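Local coordinates for guanylate kinase (Stenotrophomonas maltophilia, PDB 6WCT), which catalyses the ATP-dependent phosphorylation of GMP to GDP, giving ADP as the other product, and is probably essential for recycling GMP, at residues I139-K144 with D171-F176. Sequence-based numbering, arbitrary orientation.
Sequences ILPPSK and DEMLHF. With 5GP (guanosine-5'-monophosphate), chain E.
Met173, on helix 159-173, reaches across to Leu140 and Pro141, where strand 135-140 of the parallel sheet runs out into a loop. Its CB leaves the helix toward the strand, and its CG, placed beside the backbone N and anti to the carbonyl carbon (chi1 -67°), comes within 4.2 Å of Leu140 CD2. The chain then runs on extended to the sulfur. Met173 SD is shared by two neighbours: it lies 3.8 Å from Pro141 CD and 4.1 Å from Leu140 CD2. At chi3 the chain bends (-71°), and Met173 CE swings away from the proline, leaving the sulfur as the methionine's closest atom to Pro141. Phe138 and Pro30 of the P-loop also touch Met173, as does Leu221 of the second subunit.

From Met173 to Phe176 the backbone makes a type I beta turn, closed by the bond from Phe176 N to Met173 O at 3.1 Å, and the Phe176 ring settles on Phe138 and Val182 of the sheet. Glu172, one residue earlier, points to an adjoining side of the helix: its OE1 accepts the ribose hydroxyl O3' of GMP at 2.6 Å, while its OE2 is hydrogen-bonded to His94.

One residue therefore grips the nucleotide and the next packs between the helix and the parallel sheet of this P-loop kinase fold, close to the second subunit. No hydrogen bond or salt bridge joins the two segments, so their cohesion rests on dispersion and burial of apolar surface, with little directional constraint, whereas the neighbouring carboxylate supplies the directional bonding.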
loop_
_atom_site.group_PDB
_atom_site.type_symbol
_atom_site.label_atom_id
_atom_site.label_comp_id
_atom_site.label_asym_id
_atom_site.label_seq_id
_atom_site.Cartn_x
_atom_site.Cartn_y
_atom_site.Cartn_z
ATOM N N ILE A 139 -12.441 -6.976 0.550
ATOM C CA ILE A 139 -12.461 -7.766 -0.682
ATOM C C ILE A 139 -13.902 -7.849 -1.145
ATOM O O ILE A 139 -14.788 -8.264 -0.386
ATOM C CB ILE A 139 -11.819 -9.149 -0.491
ATOM C CG1 ILE A 139 -10.345 -8.965 -0.079
ATOM C CG2 ILE A 139 -11.941 -9.977 -1.758
ATOM C CD1 ILE A 139 -9.532 -10.237 0.031
ATOM N N LEU A 140 -14.136 -7.412 -2.376
ATOM C CA LEU A 140 -15.437 -7.401 -3.000
ATOM C C LEU A 140 -15.531 -8.535 -4.005
ATOM O O LEU A 140 -14.533 -8.872 -4.651
ATOM C CB LEU A 140 -15.709 -6.075 -3.724
ATOM C CG LEU A 140 -15.860 -4.802 -2.873
ATOM C CD1 LEU A 140 -16.134 -3.591 -3.768
ATOM C CD2 LEU A 140 -16.964 -4.972 -1.841
ATOM N N PRO A 141 -16.710 -9.142 -4.098
ATOM C CA PRO A 141 -16.966 -10.111 -5.153
ATOM C C PRO A 141 -17.114 -9.409 -6.490
ATOM O O PRO A 141 -17.446 -8.216 -6.541
ATOM C CB PRO A 141 -18.287 -10.770 -4.712
ATOM C CG PRO A 141 -18.973 -9.704 -3.936
ATOM C CD PRO A 141 -17.864 -8.990 -3.194
ATOM N N PRO A 142 -16.860 -10.105 -7.598
ATOM C CA PRO A 142 -17.000 -9.467 -8.918
ATOM C C PRO A 142 -18.452 -9.253 -9.349
ATOM O O PRO A 142 -18.676 -8.636 -10.396
ATOM C CB PRO A 142 -16.270 -10.435 -9.854
ATOM C CG PRO A 142 -16.432 -11.770 -9.179
ATOM C CD PRO A 142 -16.392 -11.497 -7.698
ATOM N N SER A 143 -19.433 -9.775 -8.615
ATOM C CA SER A 143 -20.844 -9.555 -8.923
ATOM C C SER A 143 -21.678 -10.157 -7.800
ATOM O O SER A 143 -21.176 -10.927 -6.973
ATOM C CB SER A 143 -21.237 -10.181 -10.253
ATOM O OG SER A 143 -21.212 -11.589 -10.129
ATOM N N LYS A 144 -22.963 -9.782 -7.767
ATOM C CA LYS A 144 -23.887 -10.412 -6.824
ATOM C C LYS A 144 -24.044 -11.890 -7.150
ATOM O O LYS A 144 -24.168 -12.733 -6.251
ATOM C CB LYS A 144 -25.255 -9.719 -6.858
ATOM C CG LYS A 144 -25.286 -8.281 -6.330
ATOM C CD LYS A 144 -26.571 -7.543 -6.746
ATOM C CE LYS A 144 -27.771 -7.906 -5.877
ATOM N NZ LYS A 144 -27.666 -7.326 -4.508
ATOM N N ASP A 171 -25.288 -6.097 3.608
ATOM C CA ASP A 171 -25.130 -5.319 4.834
ATOM C C ASP A 171 -23.663 -5.141 5.193
ATOM O O ASP A 171 -23.262 -4.070 5.654
ATOM C CB ASP A 171 -25.887 -5.970 5.990
ATOM C CG ASP A 171 -27.404 -5.908 5.813
ATOM O OD1 ASP A 171 -27.904 -4.959 5.173
ATOM O OD2 ASP A 171 -28.094 -6.813 6.319
ATOM N N GLU A 172 -22.842 -6.187 5.010
ATOM C CA GLU A 172 -21.422 -6.041 5.318
ATOM C C GLU A 172 -20.751 -5.110 4.320
ATOM O O GLU A 172 -19.946 -4.260 4.709
ATOM C CB GLU A 172 -20.714 -7.407 5.365
ATOM C CG GLU A 172 -21.013 -8.275 6.608
ATOM C CD GLU A 172 -20.292 -9.636 6.583
ATOM O OE1 GLU A 172 -19.183 -9.705 6.005
ATOM O OE2 GLU A 172 -20.830 -10.640 7.126
ATOM N N MET A 173 -21.079 -5.252 3.033
ATOM C CA MET A 173 -20.454 -4.461 1.983
ATOM C C MET A 173 -20.813 -2.981 2.054
ATOM O O MET A 173 -20.055 -2.156 1.530
ATOM C CB MET A 173 -20.819 -5.024 0.598
ATOM C CG MET A 173 -20.233 -6.402 0.336
ATOM S SD MET A 173 -20.503 -6.968 -1.366
ATOM C CE MET A 173 -22.269 -7.293 -1.367
ATOM N N LEU A 174 -21.931 -2.624 2.699
ATOM C CA LEU A 174 -22.292 -1.214 2.853
ATOM C C LEU A 174 -21.224 -0.426 3.602
ATOM O O LEU A 174 -21.179 0.805 3.478
ATOM C CB LEU A 174 -23.616 -1.074 3.606
ATOM C CG LEU A 174 -24.955 -1.299 2.907
ATOM C CD1 LEU A 174 -26.055 -1.312 3.964
ATOM C CD2 LEU A 174 -25.207 -0.207 1.857
ATOM N N HIS A 175 -20.368 -1.107 4.373
ATOM C CA HIS A 175 -19.338 -0.476 5.192
ATOM C C HIS A 175 -17.955 -0.564 4.573
ATOM O O HIS A 175 -16.966 -0.389 5.289
ATOM C CB HIS A 175 -19.314 -1.100 6.585
ATOM C CG HIS A 175 -20.518 -0.788 7.417
ATOM N ND1 HIS A 175 -20.578 0.297 8.261
ATOM C CD2 HIS A 175 -21.731 -1.382 7.483
ATOM C CE1 HIS A 175 -21.757 0.330 8.852
ATOM N NE2 HIS A 175 -22.481 -0.670 8.385
ATOM N N PHE A 176 -17.859 -0.889 3.277
ATOM C CA PHE A 176 -16.556 -1.034 2.634
ATOM C C PHE A 176 -15.742 0.245 2.724
ATOM O O PHE A 176 -14.509 0.197 2.712
ATOM C CB PHE A 176 -16.725 -1.422 1.154
ATOM C CG PHE A 176 -16.978 -0.237 0.261
ATOM C CD1 PHE A 176 -18.251 0.301 0.162
ATOM C CD2 PHE A 176 -15.937 0.380 -0.422
ATOM C CE1 PHE A 176 -18.503 1.418 -0.612
ATOM C CE2 PHE A 176 -16.175 1.504 -1.192
ATOM C CZ PHE A 176 -17.456 2.026 -1.294
HETATM P P 5GP E . -19.522 -16.378 8.570
HETATM O O1P 5GP E . -18.367 -17.330 8.755
HETATM O O2P 5GP E . -20.286 -16.531 7.255
HETATM O O3P 5GP E . -20.507 -16.355 9.712
HETATM O "O5'" 5GP E . -18.932 -14.918 8.594
HETATM C "C5'" 5GP E . -19.770 -13.807 8.838
HETATM C "C4'" 5GP E . -18.944 -12.575 9.045
HETATM O "O4'" 5GP E . -18.375 -12.608 10.380
HETATM C "C3'" 5GP E . -17.751 -12.442 8.079
HETATM O "O3'" 5GP E . -17.637 -11.099 7.625
HETATM C "C2'" 5GP E . -16.552 -12.737 8.969
HETATM O "O2'" 5GP E . -15.348 -12.126 8.563
HETATM C "C1'" 5GP E . -17.040 -12.193 10.298
HETATM N N9 5GP E . -16.299 -12.692 11.443
HETATM C C8 5GP E . -15.580 -13.858 11.501
HETATM N N7 5GP E . -14.849 -13.959 12.580
HETATM C C5 5GP E . -15.115 -12.794 13.282
HETATM C C6 5GP E . -14.585 -12.312 14.492
HETATM O O6 5GP E . -13.741 -12.867 15.192
HETATM N N1 5GP E . -15.085 -11.065 14.825
HETATM C C2 5GP E . -15.992 -10.356 14.077
HETATM N N2 5GP E . -16.351 -9.149 14.532
HETATM N N3 5GP E . -16.501 -10.805 12.934
HETATM C C4 5GP E . -16.020 -12.013 12.596
#